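Glutamate--tRNA ligase (Elizabethkingia anophelis, PDB 6B1Z) catalyses the ATP-dependent attachment of glutamate to its cognate tRNA, the charging step that supplies glutamyl-tRNA for protein synthesis. Local coordinates at residues Y113-I125 with F136-I150. Residues are numbered along the deposited sequence; the frame is centred on the assembly and turned at random. Where two conformers were deposited one is given.
Sequences YLAFDTPEELDQI and FAYNYETRNRLRNSI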
loop_
_atom_site.group_PDB
_atom_site.type_symbol
_atom_site.label_atom_id
_atom_site.label_comp_id
_atom_site.label_asym_id
_atom_site.label_seq_id
_atom_site.Cartn_x
_atom_site.Cartn_y
_atom_site.Cartn_z
ATOM N N TYR A 113 17.830 -7.828 -33.750
ATOM C CA TYR A 113 19.154 -8.236 -34.191
ATOM C C TYR A 113 19.902 -8.868 -33.021
ATOM O O TYR A 113 19.482 -8.771 -31.865
ATOM C CB TYR A 113 19.917 -7.046 -34.799
ATOM C CG TYR A 113 20.306 -5.908 -33.873
ATOM C CD1 TYR A 113 21.555 -5.893 -33.263
ATOM C CD2 TYR A 113 19.457 -4.822 -33.645
ATOM C CE1 TYR A 113 21.944 -4.846 -32.450
ATOM C CE2 TYR A 113 19.851 -3.753 -32.815
ATOM C CZ TYR A 113 21.099 -3.785 -32.232
ATOM O OH TYR A 113 21.504 -2.760 -31.424
ATOM N N LEU A 114 21.018 -9.526 -33.337
ATOM C CA LEU A 114 21.825 -10.230 -32.343
ATOM C C LEU A 114 22.988 -9.352 -31.899
ATOM O O LEU A 114 23.622 -8.684 -32.721
ATOM C CB LEU A 114 22.369 -11.541 -32.914
ATOM C CG LEU A 114 21.406 -12.420 -33.725
ATOM C CD1 LEU A 114 22.121 -13.684 -34.187
ATOM C CD2 LEU A 114 20.165 -12.746 -32.927
ATOM N N ALA A 115 23.277 -9.354 -30.595
ATOM C CA ALA A 115 24.360 -8.526 -30.069
ATOM C C ALA A 115 25.254 -9.363 -29.167
ATOM O O ALA A 115 24.760 -10.096 -28.303
ATOM C CB ALA A 115 23.819 -7.304 -29.313
ATOM N N PHE A 116 26.563 -9.249 -29.377
ATOM C CA PHE A 116 27.559 -10.117 -28.761
ATOM C C PHE A 116 28.408 -9.401 -27.719
ATOM O O PHE A 116 29.337 -10.011 -27.168
ATOM C CB PHE A 116 28.475 -10.719 -29.836
ATOM C CG PHE A 116 27.751 -11.562 -30.857
ATOM C CD1 PHE A 116 27.357 -11.019 -32.073
ATOM C CD2 PHE A 116 27.469 -12.891 -30.600
ATOM C CE1 PHE A 116 26.684 -11.794 -33.008
ATOM C CE2 PHE A 116 26.809 -13.682 -31.537
ATOM C CZ PHE A 116 26.409 -13.125 -32.740
ATOM N N ASP A 117 28.099 -8.143 -27.407
ATOM C CA ASP A 117 28.964 -7.364 -26.528
ATOM C C ASP A 117 29.011 -7.969 -25.132
ATOM O O ASP A 117 27.987 -8.364 -24.568
ATOM C CB ASP A 117 28.468 -5.921 -26.451
ATOM C CG ASP A 117 28.039 -5.388 -27.797
ATOM O OD1 ASP A 117 26.861 -5.605 -28.160
ATOM O OD2 ASP A 117 28.880 -4.780 -28.490
ATOM N N THR A 118 30.212 -8.044 -24.579
ATOM C CA THR A 118 30.376 -8.552 -23.223
ATOM C C THR A 118 30.149 -7.434 -22.209
ATOM O O THR A 118 30.180 -6.249 -22.557
ATOM C CB THR A 118 31.772 -9.130 -23.038
ATOM O OG1 THR A 118 32.744 -8.078 -23.083
ATOM C CG2 THR A 118 32.088 -10.168 -24.119
ATOM N N PRO A 119 29.913 -7.782 -20.941
ATOM C CA PRO A 119 29.769 -6.724 -19.922
ATOM C C PRO A 119 30.979 -5.810 -19.824
ATOM O O PRO A 119 30.816 -4.600 -19.617
ATOM C CB PRO A 119 29.545 -7.525 -18.635
ATOM C CG PRO A 119 28.856 -8.764 -19.106
ATOM C CD PRO A 119 29.568 -9.110 -20.398
ATOM N N GLU A 120 32.189 -6.349 -19.992
ATOM C CA GLU A 120 33.389 -5.517 -19.972
ATOM C C GLU A 120 33.412 -4.537 -21.142
ATOM O O GLU A 120 33.827 -3.385 -20.984
ATOM C CB GLU A 120 34.643 -6.391 -19.998
ATOM C CG GLU A 120 34.905 -7.184 -18.718
ATOM C CD GLU A 120 34.184 -8.530 -18.658
ATOM O OE1 GLU A 120 33.234 -8.792 -19.432
ATOM O OE2 GLU A 120 34.586 -9.350 -17.803
ATOM N N GLU A 121 32.996 -4.983 -22.334
ATOM C CA GLU A 121 32.993 -4.091 -23.489
ATOM C C GLU A 121 31.968 -2.982 -23.318
ATOM O O GLU A 121 32.202 -1.842 -23.745
ATOM C CB GLU A 121 32.716 -4.887 -24.769
ATOM C CG GLU A 121 33.911 -5.724 -25.210
ATOM C CD GLU A 121 33.535 -6.904 -26.094
ATOM O OE1 GLU A 121 32.335 -7.073 -26.403
ATOM O OE2 GLU A 121 34.459 -7.657 -26.474
ATOM N N LEU A 122 30.825 -3.295 -22.704
ATOM C CA LEU A 122 29.823 -2.258 -22.476
ATOM C C LEU A 122 30.274 -1.304 -21.375
ATOM O O LEU A 122 30.036 -0.092 -21.462
ATOM C CB LEU A 122 28.468 -2.888 -22.155
ATOM C CG LEU A 122 27.865 -3.660 -23.331
ATOM C CD1 LEU A 122 26.565 -4.344 -22.924
ATOM C CD2 LEU A 122 27.653 -2.728 -24.526
ATOM N N ASP A 123 30.950 -1.823 -20.347
ATOM C CA ASP A 123 31.513 -0.941 -19.327
ATOM C C ASP A 123 32.525 0.020 -19.933
ATOM O O ASP A 123 32.617 1.184 -19.518
ATOM C CB ASP A 123 32.172 -1.755 -18.213
ATOM C CG ASP A 123 31.175 -2.325 -17.228
ATOM O OD1 ASP A 123 29.978 -1.980 -17.294
ATOM O OD2 ASP A 123 31.607 -3.129 -16.373
ATOM N N GLN A 124 33.297 -0.450 -20.918
ATOM C CA GLN A 124 34.312 0.382 -21.551
ATOM C C GLN A 124 33.687 1.561 -22.290
ATOM O O GLN A 124 34.147 2.700 -22.154
ATOM C CB GLN A 124 35.159 -0.460 -22.511
ATOM N N ILE A 125 32.647 1.309 -23.091
ATOM C CA ILE A 125 32.048 2.423 -23.826
ATOM C C ILE A 125 31.266 3.331 -22.876
ATOM O O ILE A 125 31.198 4.549 -23.089
ATOM C CB ILE A 125 31.187 1.918 -25.005
ATOM C CG1 ILE A 125 30.822 3.077 -25.941
ATOM C CG2 ILE A 125 29.929 1.219 -24.522
ATOM C CD1 ILE A 125 30.212 2.641 -27.280
ATOM N N PHE A 136 26.129 6.753 -22.105
ATOM C CA PHE A 136 26.016 5.813 -23.215
ATOM C C PHE A 136 24.601 5.261 -23.341
ATOM O O PHE A 136 23.949 4.929 -22.346
ATOM C CB PHE A 136 27.008 4.657 -23.029
ATOM C CG PHE A 136 26.747 3.490 -23.939
ATOM C CD1 PHE A 136 27.013 3.588 -25.295
ATOM C CD2 PHE A 136 26.242 2.301 -23.440
ATOM C CE1 PHE A 136 26.769 2.528 -26.141
ATOM C CE2 PHE A 136 25.991 1.240 -24.283
ATOM C CZ PHE A 136 26.259 1.353 -25.633
ATOM N N ALA A 137 24.130 5.173 -24.586
ATOM C CA ALA A 137 22.918 4.453 -24.951
ATOM C C ALA A 137 23.221 3.589 -26.164
ATOM O O ALA A 137 23.831 4.061 -27.126
ATOM C CB ALA A 137 21.756 5.405 -25.267
ATOM N N TYR A 138 22.820 2.322 -26.102
ATOM C CA TYR A 138 22.926 1.414 -27.240
ATOM C C TYR A 138 21.782 1.750 -28.187
ATOM O O TYR A 138 20.621 1.452 -27.888
ATOM C CB TYR A 138 22.841 -0.031 -26.744
ATOM C CG TYR A 138 23.590 -1.073 -27.569
ATOM C CD1 TYR A 138 23.332 -1.242 -28.924
ATOM C CD2 TYR A 138 24.541 -1.906 -26.970
ATOM C CE1 TYR A 138 24.007 -2.212 -29.675
ATOM C CE2 TYR A 138 25.216 -2.877 -27.703
ATOM C CZ TYR A 138 24.952 -3.012 -29.061
ATOM O OH TYR A 138 25.623 -3.970 -29.777
ATOM N N ASN A 139 22.082 2.396 -29.312
ATOM C CA ASN A 139 21.019 2.987 -30.125
ATOM C C ASN A 139 21.498 3.107 -31.569
ATOM O O ASN A 139 22.553 2.581 -31.941
ATOM C CB ASN A 139 20.588 4.343 -29.543
ATOM C CG ASN A 139 21.717 5.373 -29.541
ATOM O OD1 ASN A 139 22.783 5.153 -30.124
ATOM N ND2 ASN A 139 21.477 6.505 -28.891
ATOM N N TYR A 140 20.724 3.820 -32.389
ATOM C CA TYR A 140 21.094 3.967 -33.793
ATOM C C TYR A 140 22.488 4.572 -33.946
ATOM O O TYR A 140 23.249 4.171 -34.834
ATOM C CB TYR A 140 20.055 4.824 -34.520
ATOM C CG TYR A 140 20.258 4.826 -36.015
ATOM C CD1 TYR A 140 21.199 5.662 -36.599
ATOM C CD2 TYR A 140 19.524 3.975 -36.841
ATOM C CE1 TYR A 140 21.402 5.662 -37.955
ATOM C CE2 TYR A 140 19.729 3.962 -38.207
ATOM C CZ TYR A 140 20.664 4.817 -38.754
ATOM O OH TYR A 140 20.893 4.837 -40.117
ATOM N N GLU A 141 22.837 5.533 -33.087
ATOM C CA GLU A 141 24.113 6.240 -33.188
ATOM C C GLU A 141 25.312 5.363 -32.856
ATOM O O GLU A 141 26.395 5.562 -33.427
ATOM C CB GLU A 141 24.106 7.445 -32.253
ATOM C CG GLU A 141 23.221 8.587 -32.716
ATOM C CD GLU A 141 23.222 9.743 -31.731
ATOM O OE1 GLU A 141 23.333 9.493 -30.505
ATOM O OE2 GLU A 141 23.112 10.901 -32.186
ATOM N N THR A 142 25.163 4.424 -31.918
ATOM C CA THR A 142 26.290 3.646 -31.416
ATOM C C THR A 142 26.320 2.212 -31.922
ATOM O O THR A 142 27.351 1.544 -31.775
ATOM C CB THR A 142 26.299 3.615 -29.871
ATOM O OG1 THR A 142 25.074 3.045 -29.378
ATOM C CG2 THR A 142 26.444 5.020 -29.283
ATOM N N ARG A 143 25.225 1.707 -32.501
ATOM C CA ARG A 143 25.213 0.272 -32.762
ATOM C C ARG A 143 26.263 -0.124 -33.795
ATOM O O ARG A 143 26.795 -1.236 -33.734
ATOM C CB ARG A 143 23.814 -0.198 -33.178
ATOM C CG ARG A 143 23.377 0.229 -34.550
ATOM C CD ARG A 143 22.083 -0.496 -34.946
ATOM N NE ARG A 143 20.895 0.024 -34.279
ATOM C CZ ARG A 143 19.855 0.563 -34.914
ATOM N NH1 ARG A 143 19.863 0.666 -36.247
ATOM N NH2 ARG A 143 18.802 0.995 -34.221
ATOM N N ASN A 144 26.628 0.778 -34.711
ATOM C CA ASN A 144 27.564 0.373 -35.749
ATOM C C ASN A 144 29.010 0.294 -35.281
ATOM O O ASN A 144 29.845 -0.238 -36.021
ATOM C CB ASN A 144 27.449 1.305 -36.954
ATOM C CG ASN A 144 26.202 1.026 -37.765
ATOM O OD1 ASN A 144 25.292 1.851 -37.831
ATOM N ND2 ASN A 144 26.146 -0.154 -38.371
ATOM N N ARG A 145 29.348 0.771 -34.082
ATOM C CA ARG A 145 30.705 0.596 -33.583
ATOM C C ARG A 145 30.789 -0.418 -32.451
ATOM O O ARG A 145 31.849 -0.559 -31.832
ATOM C CB ARG A 145 31.309 1.933 -33.154
ATOM C CG ARG A 145 30.647 2.659 -31.998
ATOM C CD ARG A 145 31.395 3.981 -31.811
ATOM N NE ARG A 145 30.649 5.010 -31.094
ATOM C CZ ARG A 145 31.072 5.599 -29.978
ATOM N NH1 ARG A 145 32.239 5.258 -29.443
ATOM N NH2 ARG A 145 30.330 6.535 -29.401
ATOM N N LEU A 146 29.713 -1.146 -32.188
ATOM C CA LEU A 146 29.726 -2.218 -31.210
ATOM C C LEU A 146 29.751 -3.554 -31.961
ATOM O O LEU A 146 30.094 -3.599 -33.152
ATOM C CB LEU A 146 28.535 -2.030 -30.266
ATOM C CG LEU A 146 28.765 -0.813 -29.352
ATOM C CD1 LEU A 146 27.478 -0.363 -28.673
ATOM C CD2 LEU A 146 29.851 -1.115 -28.321
ATOM N N ARG A 147 29.425 -4.650 -31.274
ATOM C CA ARG A 147 29.612 -5.992 -31.828
ATOM C C ARG A 147 28.259 -6.689 -31.924
ATOM O O ARG A 147 27.785 -7.284 -30.953
ATOM C CB ARG A 147 30.606 -6.791 -30.988
ATOM C CG ARG A 147 32.057 -6.277 -31.142
ATOM C CD ARG A 147 33.098 -7.046 -30.298
ATOM N NE ARG A 147 32.995 -8.495 -30.454
ATOM C CZ ARG A 147 33.429 -9.173 -31.513
ATOM N NH1 ARG A 147 34.000 -8.534 -32.527
ATOM N NH2 ARG A 147 33.288 -10.492 -31.555
ATOM N N ASN A 148 27.640 -6.626 -33.103
ATOM C CA ASN A 148 26.290 -7.144 -33.274
ATOM C C ASN A 148 26.101 -7.531 -34.741
ATOM O O ASN A 148 26.988 -7.322 -35.571
ATOM C CB ASN A 148 25.265 -6.106 -32.802
ATOM C CG ASN A 148 25.435 -4.783 -33.508
ATOM O OD1 ASN A 148 25.252 -4.704 -34.721
ATOM N ND2 ASN A 148 25.802 -3.743 -32.767
ATOM N N SER A 149 24.932 -8.097 -35.064
ATOM C CA SER A 149 24.713 -8.598 -36.418
ATOM C C SER A 149 24.445 -7.488 -37.428
ATOM O O SER A 149 24.351 -7.779 -38.625
ATOM C CB SER A 149 23.577 -9.632 -36.440
ATOM O OG SER A 149 22.368 -9.105 -35.938
ATOM N N ILE A 150 24.324 -6.242 -36.985
ATOM C CA ILE A 150 24.275 -5.122 -37.917
ATOM C C ILE A 150 25.675 -4.623 -38.251
ATOM O O ILE A 150 25.968 -4.327 -39.414
ATOM C CB ILE A 150 23.394 -3.998 -37.340
ATOM C CG1 ILE A 150 21.930 -4.447 -37.292
ATOM C CG2 ILE A 150 23.549 -2.710 -38.166
ATOM C CD1 ILE A 150 21.046 -3.551 -36.481
HETATM O O HOH W 1 31.941 -9.263 -27.998
#
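Asp117 grips the 136-150 loop with both carboxylate oxygens, just beyond a single beta bridge between Ala115 and Asn148. The bridge sets the loop beside strand 112-115, an outer strand of a small antiparallel sheet in the class I synthetase catalytic region. Tyr138 OH donates to Asp117 OD1 at 2.6 Å, and Arg147 N donates to Asp117 OD2 at 2.8 Å. Both donors come from the syn side, 25° out of the carboxylate plane. The carboxylate meets the Tyr138 ring at its edge, with the planes 74° apart. Asn148 ND2 also donates to Tyr138 OH, which fixes the phenol from a second direction. The same ND2 reaches Arg143 O, and Asn148 OD1 closes an Asx turn onto Ile150 N. Ile150 CD1 lies over one face of the Tyr113 ring, 3.7 Å from its centroid. Asn148 CB lies at the ring's edge, and Asp198 binds both Tyr113 OH and Arg143 NE. In helix 119-131, Ile125 CG2 sits over the centre of the Phe136 ring. With CG1 anti to the backbone N (chi1 -168°), Ile125 CD1 extends to Phe136 CE1 and Leu146 CD2. A capping box of Thr118 and Glu121 starts this helix. A water donates to Phe116 O and to Glu121 OE1, and accepts from Arg147 NE at 2.8 Å in the guanidinium plane.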